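Local coordinates for membrane lipoprotein family protein (Aeropyrum pernix, PDB 4PEV) that binds adenosine and probably delivers nucleosides to an ABC transporter as its membrane-attached solute-binding lipoprotein of the BMP (PnrA-like) family, at residues 73-79 / 300-306; 123-127 / 143-149; 206-211 / 411-416; 227-233 / 254-258. All blocks are in the same frame, centred on the assembly; numbering follows the deposited sequence.

Interaction 1: 73-79 / 300-306; sequences AALGADR and RVDVAVY
Two helices of the N-terminal lobe of this periplasmic-binding-protein fold, 69-84 and 301-313, pack face to face here, their segment axes 6.9 Å apart and crossing at -42°, running roughly the same way. Gly76 makes such a close approach possible: its CA lies 3.8 Å from Asp302 CA and 3.2 Å from Asp302 O, a CA-H...O contact, and any CB would collide with that carbonyl. The apolar seam runs alongside. Val301 (t) puts CG1 3.6 Å from Ala73 CB, and Val305 (t) sets CG1 3.5 Å from Ala77 N and 4.0 Å from Ala77 CB. On the more open flank sits a salt-bridge network. Arg300, the N-cap residue, coils back with its first three chi angles all m, so that its NE donates to Asp302 OD1 (3.1 Å) and its NH2 to Asp302 OD2 (2.9 Å). Asp302 adopts p, and its carboxylate serves both arginines. Arg79 (t, t, m) stretches across the helix interface, its guanidinium lying over one face of the Tyr306 ring (chi1 180°) in an off-centre cation-pi contact, CZ 4.9 Å from the centroid. Arg300 directly follows the adenosine-binding Lys299. The network closes with Arg79 NH2 2.7 Å from Asp302 OD2.

Interaction 2: 123-127 / 143-149; sequences QEPLE and AATRERY
One hydrogen bond joins the two segments, from a backbone amide to a side chain: Arg146 N donates to Glu127 OE1 at 2.9 Å. To reach it, Glu127 on the first turns of helix 123-132 extends its side chain (m, then t), carrying the carboxylate out to the loop between strands 137-141 and 152-157. Gln123, one turn earlier, adds a weak bond from NE2 to the same Glu127 OE1 (3.2 Å). The Arg146 guanidinium forms no salt bridge with Glu127, since NE remains 4.1 Å from OE1 and the oxygen lies well out of its plane. In the loop, Tyr149 (m) turns its hydroxyl back to donate to Glu147 OE1 at 2.6 Å; that OH also comes within 3.0 Å of Glu127 O.

The loop backbone is extended through Ala143, Ala144 and Thr145, takes helical angles at Arg146, and is extended again at Arg148 and Tyr149. Gln123 and Thr145 are the closest pair by CA, 5.9 Å apart. Gln123 (t, t) reaches over the loop, CG 4.1 Å from Thr145 CA and OE1 3.9 Å from Ala143 CB, while Glu127 CG packs 3.1 Å from Thr145 OG1. Leu126 turns inward onto strands 137-141 and 152-157. The contact thus fastens a helix to the loop joining two neighbouring parallel strands, just beyond adenosine-binding Asp142. With Glu127 and Glu147 carboxylates 4.5 Å apart, the polar link across this surface contact is one directed hydrogen bond, supported by bonds inside each segment, and not a charge pair.

Interaction 3: 206-211 / 411-416; sequences LYGVQY and LKAGNL
Helix 196-214 offers one face, residues 206-211, to the end of helix 401-412 and the turn beyond it. Tyr207 faces Leu411 (CA-CA 6.4 Å) and Gln210 faces Gly414 (6.5 Å). The C-terminal helix ends in a Schellman motif: Gly414, at phi 80° and psi 9°, turns the chain so that Leu416 comes back against the same face.

Two leucines provide the main bumps. Leu411 (m, t) pushes between Leu206 and Tyr207, its CB 3.5 Å from Leu206 CD2 and its CD2 4.2 Å from Tyr207 CD2. Leu416 (m, t) fills the hollow bordered by Tyr207, Gln210 and Tyr211: its CD2 is 3.3 Å from Gln210 CB, its CB 3.8 Å from Tyr207 CE2, and its CD1 4.2 Å from Tyr211 CD2. Both tyrosines have chi1 t; the Tyr207 ring also meets Phe395 edge-to-face, and the Tyr211 hydroxyl bonds Glu383 on helix 375-389. Gln210, folded m, m, sends NE2 to Leu411 O at 2.7 Å.

The contact thereby lays the C-terminal tail on a helix of the second lobe, away from the adenosine site. Leucine and tyrosine surfaces supply most of the fit, while the glutamine amide satisfies a carbonyl at the helix end, which also accepts from Gly414 N.

Interaction 4: 227-233 / 254-258; sequences TGRFDDP and VAGLT. With ADN (adenosine), chain F.
Hydrogen bonds made by Thr258 do most of the joining. With chi1 m, its OG1 donates to Arg229 O at 2.9 Å and weakly accepts from Asp232 N at 3.3 Å, while Thr258 N gives weak bonds to Phe230 O (3.3 Å) and Ala255 O (3.0 Å). The latter closes a type II' turn over Ala255-Thr258, with Gly256 at phi 48° and psi -131°. In the other segment, Thr227 OG1 (p) accepts from Arg229 N at 3.3 Å, an ST turn, and itself bonds Ala191 O.

Of the charged groups, Arg229 NE meets Asp232 OD2 at 3.4 Å, and Asp232 OD1 caps helix 233-245 at Leu235 N.

Both segments are loops at the C-terminal ends of parallel strands, 222-226 and 248-254, each leading into a helix. This is where a periplasmic-binding-protein lobe receives its ligand, here adenosine. Gly256 N donates to ADN O5' at 2.7 Å; a side chain at this position would clash with the base. Asp282, Asp142 and Lys299 add further hydrogen bonds to the nucleoside.

Packing completes the contact. The Phe230 ring (chi1 m, chi2 -62°) lays one face over ADN N9, with CE1 3.1 Å from ADN O4', and turns its edge to the 254-256 backbone, CD1 3.9 Å from Gly256 N. Pro233 CG touches Leu257 CG at 3.5 Å, and Pro233 CA is 4.1 Å from Thr258 CA.

How the interactions relate
From the N terminus, 73-79 opens the first loop, which closes only when the chain returns to this lobe at 300-306. Interaction 2 nests inside it, a short closure of 15 intervening residues within the first lobe. Helix 196-214 of the second lobe then opens interaction 3, which crosses interaction 1 because its partner, 411-416, comes after 300-306. Interaction 4, with 20 residues between its segments, is nested within both long loops and shapes the second lobe's side of the ligand cleft. Interactions 1 and 3 lie on opposite sides of the chain's centre, about 33 Å between centres, and no two of the four contacts touch.

Interaction 1: 73-79 / 300-306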
# COMPACT_ATOMS: atom_id res chain seq x y z
N ALA C 73 0.90 -8.11 -6.89
CA ALA C 73 0.32 -8.29 -8.22
C ALA C 73 0.73 -9.60 -8.87
O ALA C 73 -0.10 -10.33 -9.40
CB ALA C 73 0.70 -7.13 -9.12
N ALA C 74 2.01 -9.92 -8.83
CA ALA C 74 2.51 -11.19 -9.35
C ALA C 74 1.83 -12.37 -8.66
O ALA C 74 1.51 -13.37 -9.30
CB ALA C 74 4.02 -11.28 -9.18
N LEU C 75 1.61 -12.25 -7.36
CA LEU C 75 1.00 -13.33 -6.61
C LEU C 75 -0.37 -13.68 -7.18
O LEU C 75 -0.69 -14.85 -7.32
CB LEU C 75 0.84 -12.92 -5.15
CG LEU C 75 0.83 -14.09 -4.19
CD1 LEU C 75 2.27 -14.48 -3.91
CD2 LEU C 75 0.12 -13.73 -2.90
N GLY C 76 -1.17 -12.66 -7.48
CA GLY C 76 -2.50 -12.85 -8.07
C GLY C 76 -2.41 -13.48 -9.45
O GLY C 76 -3.21 -14.33 -9.82
N ALA C 77 -1.43 -13.04 -10.22
CA ALA C 77 -1.15 -13.63 -11.50
C ALA C 77 -0.63 -15.05 -11.37
O ALA C 77 -0.98 -15.89 -12.17
CB ALA C 77 -0.15 -12.77 -12.25
N ASP C 78 0.23 -15.31 -10.38
CA ASP C 78 0.81 -16.65 -10.18
C ASP C 78 -0.29 -17.64 -9.77
O ASP C 78 -0.31 -18.78 -10.22
CB ASP C 78 1.94 -16.63 -9.12
CG ASP C 78 3.27 -15.98 -9.64
OD1 ASP C 78 3.57 -16.05 -10.87
OD2 ASP C 78 4.04 -15.41 -8.80
N ARG C 79 -1.22 -17.18 -8.93
CA ARG C 79 -2.37 -17.99 -8.51
C ARG C 79 -3.28 -18.33 -9.71
O ARG C 79 -3.80 -19.44 -9.80
CB ARG C 79 -3.17 -17.26 -7.42
CG ARG C 79 -3.98 -18.13 -6.47
CD ARG C 79 -5.05 -17.31 -5.72
NE ARG C 79 -4.55 -16.02 -5.18
CZ ARG C 79 -5.30 -14.97 -4.82
NH1 ARG C 79 -6.65 -14.98 -4.91
NH2 ARG C 79 -4.70 -13.88 -4.35
N ARG C 300 -5.04 -5.59 -1.34
CA ARG C 300 -5.19 -6.86 -2.03
C ARG C 300 -5.13 -6.73 -3.55
O ARG C 300 -6.08 -7.07 -4.26
CB ARG C 300 -6.48 -7.55 -1.59
CG ARG C 300 -6.58 -7.77 -0.08
CD ARG C 300 -5.33 -8.44 0.49
NE ARG C 300 -5.06 -9.71 -0.18
CZ ARG C 300 -5.58 -10.87 0.18
NH1 ARG C 300 -6.39 -10.96 1.21
NH2 ARG C 300 -5.28 -11.97 -0.49
N VAL C 301 -3.97 -6.27 -4.02
CA VAL C 301 -3.69 -6.17 -5.45
C VAL C 301 -3.76 -7.54 -6.13
O VAL C 301 -4.11 -7.65 -7.31
CB VAL C 301 -2.29 -5.56 -5.67
CG1 VAL C 301 -1.91 -5.55 -7.15
CG2 VAL C 301 -2.24 -4.15 -5.12
N ASP C 302 -3.39 -8.58 -5.39
CA ASP C 302 -3.43 -9.95 -5.88
C ASP C 302 -4.84 -10.38 -6.23
O ASP C 302 -5.04 -11.08 -7.22
CB ASP C 302 -2.82 -10.91 -4.86
CG ASP C 302 -3.47 -10.82 -3.48
OD1 ASP C 302 -3.74 -9.70 -2.98
OD2 ASP C 302 -3.69 -11.90 -2.90
N VAL C 303 -5.81 -9.92 -5.45
CA VAL C 303 -7.20 -10.26 -5.71
C VAL C 303 -7.69 -9.48 -6.92
O VAL C 303 -8.39 -10.03 -7.75
CB VAL C 303 -8.10 -10.01 -4.47
CG1 VAL C 303 -9.56 -10.22 -4.80
CG2 VAL C 303 -7.67 -10.94 -3.34
N ALA C 304 -7.32 -8.22 -7.04
CA ALA C 304 -7.64 -7.46 -8.26
C ALA C 304 -7.19 -8.24 -9.49
O ALA C 304 -8.03 -8.63 -10.31
CB ALA C 304 -6.97 -6.08 -8.25
N VAL C 305 -5.89 -8.49 -9.58
CA VAL C 305 -5.28 -9.16 -10.73
C VAL C 305 -5.94 -10.50 -10.98
O VAL C 305 -6.26 -10.83 -12.12
CB VAL C 305 -3.77 -9.41 -10.53
CG1 VAL C 305 -3.21 -10.35 -11.60
CG2 VAL C 305 -3.00 -8.10 -10.55
N TYR C 306 -6.13 -11.27 -9.91
CA TYR C 306 -6.74 -12.60 -10.01
C TYR C 306 -8.22 -12.54 -10.48
O TYR C 306 -8.65 -13.36 -11.29
CB TYR C 306 -6.64 -13.35 -8.67
CG TYR C 306 -7.27 -14.72 -8.74
CD1 TYR C 306 -6.55 -15.79 -9.22
CD2 TYR C 306 -8.59 -14.93 -8.38
CE1 TYR C 306 -7.11 -17.04 -9.32
CE2 TYR C 306 -9.17 -16.17 -8.49
CZ TYR C 306 -8.42 -17.23 -8.96
OH TYR C 306 -8.94 -18.49 -9.07

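Interaction 2: 123-127 / 143-149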
# COMPACT_ATOMS: atom_id res chain seq x y z
N GLN C 123 -2.00 5.15 -16.46
CA GLN C 123 -3.28 5.77 -16.73
C GLN C 123 -3.23 6.71 -17.92
O GLN C 123 -4.12 6.70 -18.74
CB GLN C 123 -3.74 6.55 -15.51
CG GLN C 123 -5.21 6.85 -15.53
CD GLN C 123 -5.56 7.90 -14.52
OE1 GLN C 123 -5.71 7.63 -13.33
NE2 GLN C 123 -5.68 9.13 -14.99
N GLU C 124 -2.20 7.54 -17.98
CA GLU C 124 -2.00 8.44 -19.10
C GLU C 124 -1.84 7.68 -20.42
O GLU C 124 -2.63 7.89 -21.33
CB GLU C 124 -0.78 9.33 -18.85
CG GLU C 124 -1.08 10.76 -18.46
CD GLU C 124 -0.52 11.74 -19.48
OE1 GLU C 124 0.13 12.73 -19.05
OE2 GLU C 124 -0.69 11.50 -20.70
N PRO C 125 -0.84 6.77 -20.52
CA PRO C 125 -0.68 6.04 -21.77
C PRO C 125 -1.89 5.21 -22.19
O PRO C 125 -2.13 5.07 -23.38
CB PRO C 125 0.51 5.12 -21.48
CG PRO C 125 1.28 5.82 -20.44
CD PRO C 125 0.22 6.40 -19.57
N LEU C 126 -2.61 4.66 -21.23
CA LEU C 126 -3.79 3.83 -21.53
C LEU C 126 -4.95 4.63 -22.10
O LEU C 126 -5.62 4.18 -23.02
CB LEU C 126 -4.25 3.07 -20.28
CG LEU C 126 -5.45 2.16 -20.48
CD1 LEU C 126 -5.09 0.98 -21.36
CD2 LEU C 126 -5.94 1.67 -19.14
N GLU C 127 -5.20 5.81 -21.53
CA GLU C 127 -6.24 6.74 -22.01
C GLU C 127 -6.11 6.97 -23.52
O GLU C 127 -7.10 7.11 -24.21
CB GLU C 127 -6.17 8.08 -21.23
CG GLU C 127 -6.87 8.06 -19.86
CD GLU C 127 -6.54 9.26 -18.95
OE1 GLU C 127 -7.10 9.31 -17.83
OE2 GLU C 127 -5.74 10.16 -19.31
N ALA C 143 -5.61 2.38 -10.30
CA ALA C 143 -5.97 3.60 -11.02
C ALA C 143 -7.20 3.39 -11.85
O ALA C 143 -7.56 2.26 -12.16
CB ALA C 143 -4.82 4.10 -11.90
N ALA C 144 -7.84 4.50 -12.19
CA ALA C 144 -8.98 4.50 -13.08
C ALA C 144 -8.84 5.59 -14.11
O ALA C 144 -8.33 6.69 -13.85
CB ALA C 144 -10.27 4.68 -12.30
N THR C 145 -9.33 5.26 -15.29
CA THR C 145 -9.13 6.07 -16.47
C THR C 145 -10.10 7.27 -16.41
O THR C 145 -11.11 7.21 -15.73
CB THR C 145 -9.25 5.15 -17.72
OG1 THR C 145 -8.63 5.78 -18.84
CG2 THR C 145 -10.70 4.74 -18.02
N ARG C 146 -9.75 8.39 -17.04
CA ARG C 146 -10.58 9.60 -16.95
C ARG C 146 -11.94 9.41 -17.62
O ARG C 146 -12.96 9.79 -17.07
CB ARG C 146 -9.87 10.80 -17.58
CG ARG C 146 -10.50 12.15 -17.24
CD ARG C 146 -9.49 13.30 -17.33
NE ARG C 146 -8.26 13.02 -16.57
CZ ARG C 146 -7.26 13.88 -16.39
NH1 ARG C 146 -7.31 15.11 -16.90
NH2 ARG C 146 -6.20 13.51 -15.69
N GLU C 147 -11.94 8.79 -18.80
CA GLU C 147 -13.15 8.50 -19.58
C GLU C 147 -13.59 7.10 -19.19
O GLU C 147 -12.99 6.51 -18.31
CB GLU C 147 -12.86 8.57 -21.09
CG GLU C 147 -12.08 9.82 -21.57
CD GLU C 147 -10.56 9.77 -21.31
OE1 GLU C 147 -9.99 8.66 -21.19
OE2 GLU C 147 -9.93 10.84 -21.21
N ARG C 148 -14.63 6.55 -19.81
CA ARG C 148 -15.01 5.16 -19.54
C ARG C 148 -15.14 4.37 -20.84
O ARG C 148 -15.93 4.73 -21.70
CB ARG C 148 -16.32 5.10 -18.76
CG ARG C 148 -16.61 3.71 -18.21
CD ARG C 148 -17.98 3.64 -17.56
NE ARG C 148 -18.38 2.25 -17.34
CZ ARG C 148 -19.59 1.85 -16.94
NH1 ARG C 148 -20.56 2.74 -16.71
NH2 ARG C 148 -19.84 0.56 -16.76
N TYR C 149 -14.36 3.30 -20.96
CA TYR C 149 -14.31 2.46 -22.17
C TYR C 149 -14.84 1.09 -21.86
O TYR C 149 -14.68 0.62 -20.73
CB TYR C 149 -12.87 2.28 -22.64
CG TYR C 149 -12.11 3.55 -22.79
CD1 TYR C 149 -12.07 4.21 -24.01
CD2 TYR C 149 -11.43 4.10 -21.71
CE1 TYR C 149 -11.37 5.39 -24.17
CE2 TYR C 149 -10.72 5.29 -21.85
CZ TYR C 149 -10.69 5.94 -23.08
OH TYR C 149 -9.98 7.12 -23.24

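Interaction 3: 206-211 / 411-416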
# COMPACT_ATOMS: atom_id res chain seq x y z
N LEU C 206 -2.85 11.01 8.06
CA LEU C 206 -2.97 12.22 8.87
C LEU C 206 -4.32 12.27 9.57
O LEU C 206 -4.41 12.61 10.76
CB LEU C 206 -2.84 13.46 8.00
CG LEU C 206 -2.82 14.83 8.69
CD1 LEU C 206 -1.78 14.95 9.80
CD2 LEU C 206 -2.58 15.89 7.63
N TYR C 207 -5.37 11.94 8.84
CA TYR C 207 -6.68 11.86 9.43
C TYR C 207 -6.63 10.99 10.66
O TYR C 207 -7.07 11.40 11.72
CB TYR C 207 -7.71 11.29 8.44
CG TYR C 207 -9.09 11.20 9.04
CD1 TYR C 207 -9.45 10.10 9.79
CD2 TYR C 207 -10.02 12.22 8.87
CE1 TYR C 207 -10.71 10.01 10.35
CE2 TYR C 207 -11.29 12.13 9.43
CZ TYR C 207 -11.61 11.02 10.18
OH TYR C 207 -12.85 10.87 10.75
N GLY C 208 -6.09 9.79 10.50
CA GLY C 208 -6.04 8.81 11.58
C GLY C 208 -5.25 9.27 12.79
O GLY C 208 -5.58 8.93 13.91
N VAL C 209 -4.19 10.05 12.56
CA VAL C 209 -3.37 10.56 13.66
C VAL C 209 -4.12 11.66 14.41
O VAL C 209 -4.10 11.69 15.64
CB VAL C 209 -2.01 11.13 13.17
CG1 VAL C 209 -1.33 11.96 14.25
CG2 VAL C 209 -1.10 10.01 12.69
N GLN C 210 -4.77 12.56 13.67
CA GLN C 210 -5.52 13.65 14.29
C GLN C 210 -6.72 13.11 15.02
O GLN C 210 -7.10 13.65 16.06
CB GLN C 210 -5.98 14.66 13.25
CG GLN C 210 -4.86 15.43 12.57
CD GLN C 210 -4.11 16.32 13.53
OE1 GLN C 210 -3.48 15.83 14.46
NE2 GLN C 210 -4.18 17.63 13.32
N TYR C 211 -7.32 12.06 14.48
CA TYR C 211 -8.46 11.40 15.10
C TYR C 211 -8.03 10.93 16.47
O TYR C 211 -8.64 11.27 17.48
CB TYR C 211 -8.92 10.24 14.23
CG TYR C 211 -10.23 9.57 14.62
CD1 TYR C 211 -10.25 8.53 15.54
CD2 TYR C 211 -11.43 9.93 14.01
CE1 TYR C 211 -11.43 7.89 15.88
CE2 TYR C 211 -12.61 9.29 14.34
CZ TYR C 211 -12.61 8.27 15.27
OH TYR C 211 -13.78 7.63 15.61
N LEU C 411 -6.59 19.31 7.82
CA LEU C 411 -6.28 18.23 8.77
C LEU C 411 -5.16 18.62 9.74
O LEU C 411 -5.25 18.33 10.93
CB LEU C 411 -5.90 16.95 8.04
CG LEU C 411 -7.05 16.27 7.31
CD1 LEU C 411 -6.57 14.98 6.67
CD2 LEU C 411 -8.20 15.98 8.25
N LYS C 412 -4.11 19.27 9.23
CA LYS C 412 -3.07 19.83 10.09
C LYS C 412 -3.66 20.79 11.12
O LYS C 412 -3.13 20.92 12.21
CB LYS C 412 -2.02 20.56 9.28
CG LYS C 412 -1.03 19.67 8.54
CD LYS C 412 0.21 20.46 8.15
CE LYS C 412 1.15 19.65 7.26
NZ LYS C 412 2.49 20.30 7.19
N ALA C 413 -4.75 21.47 10.75
CA ALA C 413 -5.46 22.39 11.63
C ALA C 413 -6.47 21.72 12.56
O ALA C 413 -7.16 22.40 13.30
CB ALA C 413 -6.17 23.45 10.79
N GLY C 414 -6.61 20.40 12.50
CA GLY C 414 -7.57 19.71 13.35
C GLY C 414 -9.01 19.75 12.86
O GLY C 414 -9.94 19.33 13.56
N ASN C 415 -9.19 20.25 11.64
CA ASN C 415 -10.49 20.23 10.99
C ASN C 415 -10.68 18.91 10.18
O ASN C 415 -10.52 18.89 8.96
CB ASN C 415 -10.63 21.51 10.15
CG ASN C 415 -11.86 21.50 9.26
OD1 ASN C 415 -12.83 20.77 9.49
ND2 ASN C 415 -11.82 22.33 8.21
N LEU C 416 -11.01 17.82 10.88
CA LEU C 416 -11.11 16.50 10.26
C LEU C 416 -12.20 16.38 9.22
O LEU C 416 -12.08 15.57 8.30
CB LEU C 416 -11.37 15.40 11.29
CG LEU C 416 -10.49 15.28 12.52
CD1 LEU C 416 -10.83 13.99 13.26
CD2 LEU C 416 -9.02 15.33 12.14

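Interaction 4: 227-233 / 254-258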
# COMPACT_ATOMS: atom_id res chain seq x y z
N THR C 227 9.80 10.83 -1.34
CA THR C 227 11.15 10.61 -1.87
C THR C 227 11.16 10.81 -3.38
O THR C 227 12.19 11.15 -3.95
CB THR C 227 11.63 9.17 -1.64
OG1 THR C 227 10.80 8.27 -2.38
CG2 THR C 227 11.61 8.83 -0.16
N GLY C 228 10.03 10.55 -4.02
CA GLY C 228 9.89 10.78 -5.45
C GLY C 228 10.12 9.55 -6.29
O GLY C 228 9.92 9.57 -7.51
N ARG C 229 10.55 8.46 -5.66
CA ARG C 229 10.85 7.25 -6.38
C ARG C 229 10.19 6.08 -5.66
O ARG C 229 9.91 6.16 -4.47
CB ARG C 229 12.37 7.12 -6.53
CG ARG C 229 12.92 8.11 -7.58
CD ARG C 229 14.45 8.27 -7.67
NE ARG C 229 15.16 7.01 -7.90
CZ ARG C 229 15.15 6.31 -9.04
NH1 ARG C 229 14.47 6.73 -10.10
NH2 ARG C 229 15.83 5.17 -9.13
N PHE C 230 9.86 5.02 -6.40
CA PHE C 230 9.34 3.78 -5.82
C PHE C 230 10.35 2.64 -5.83
O PHE C 230 10.09 1.58 -5.30
CB PHE C 230 8.13 3.30 -6.60
CG PHE C 230 6.86 3.99 -6.24
CD1 PHE C 230 6.35 3.90 -4.96
CD2 PHE C 230 6.15 4.71 -7.20
CE1 PHE C 230 5.16 4.53 -4.63
CE2 PHE C 230 4.97 5.34 -6.87
CZ PHE C 230 4.47 5.25 -5.59
N ASP C 231 11.52 2.89 -6.41
CA ASP C 231 12.52 1.85 -6.63
C ASP C 231 13.92 2.23 -6.12
O ASP C 231 14.91 1.75 -6.66
CB ASP C 231 12.58 1.57 -8.13
CG ASP C 231 12.99 2.81 -8.95
OD1 ASP C 231 12.88 3.97 -8.47
OD2 ASP C 231 13.42 2.61 -10.11
N ASP C 232 14.02 3.07 -5.09
CA ASP C 232 15.33 3.50 -4.59
C ASP C 232 15.48 3.24 -3.07
O ASP C 232 15.33 4.15 -2.26
CB ASP C 232 15.55 4.98 -4.95
CG ASP C 232 17.02 5.41 -4.85
OD1 ASP C 232 17.83 4.72 -4.19
OD2 ASP C 232 17.37 6.46 -5.44
N PRO C 233 15.77 1.99 -2.68
CA PRO C 233 16.01 1.65 -1.27
C PRO C 233 17.05 2.52 -0.53
O PRO C 233 16.89 2.78 0.65
CB PRO C 233 16.51 0.21 -1.33
CG PRO C 233 15.92 -0.35 -2.58
CD PRO C 233 15.71 0.79 -3.53
N VAL C 254 5.21 3.76 2.68
CA VAL C 254 4.28 3.98 1.58
C VAL C 254 5.03 4.25 0.26
O VAL C 254 4.64 5.11 -0.53
CB VAL C 254 3.30 5.13 1.88
CG1 VAL C 254 2.04 4.98 1.05
CG2 VAL C 254 2.92 5.18 3.36
N ALA C 255 6.06 3.46 -0.02
CA ALA C 255 6.98 3.75 -1.11
C ALA C 255 7.49 2.53 -1.89
O ALA C 255 8.59 2.56 -2.45
CB ALA C 255 8.16 4.54 -0.55
N GLY C 256 6.70 1.46 -1.95
CA GLY C 256 7.15 0.22 -2.58
C GLY C 256 8.54 -0.23 -2.11
O GLY C 256 8.85 -0.26 -0.91
N LEU C 257 9.40 -0.55 -3.07
CA LEU C 257 10.73 -1.02 -2.76
C LEU C 257 11.51 0.01 -1.95
O LEU C 257 12.34 -0.36 -1.11
CB LEU C 257 11.49 -1.33 -4.07
CG LEU C 257 12.97 -1.74 -3.93
CD1 LEU C 257 13.13 -2.95 -3.01
CD2 LEU C 257 13.60 -2.02 -5.28
N THR C 258 11.25 1.29 -2.22
CA THR C 258 11.98 2.36 -1.57
C THR C 258 11.98 2.20 -0.06
O THR C 258 13.01 2.39 0.58
CB THR C 258 11.42 3.76 -1.93
OG1 THR C 258 11.33 3.91 -3.35
CG2 THR C 258 12.32 4.87 -1.37
O5' ADN F . 4.06 0.94 -1.47
C5' ADN F . 3.04 1.92 -1.18
C4' ADN F . 2.13 2.29 -2.36
O4' ADN F . 2.85 2.95 -3.41
C3' ADN F . 1.41 1.15 -3.06
O3' ADN F . 0.25 0.72 -2.35
C2' ADN F . 1.10 1.76 -4.43
O2' ADN F . -0.08 2.57 -4.42
C1' ADN F . 2.30 2.63 -4.68
N9 ADN F . 3.33 1.91 -5.46
C8 ADN F . 4.23 1.01 -5.00
N7 ADN F . 5.03 0.55 -6.00
C5 ADN F . 4.63 1.19 -7.12
C6 ADN F . 5.02 1.19 -8.55
N6 ADN F . 6.02 0.41 -8.98
N1 ADN F . 4.33 2.00 -9.40
C2 ADN F . 3.31 2.78 -8.99
N3 ADN F . 2.90 2.82 -7.72
C4 ADN F . 3.50 2.07 -6.76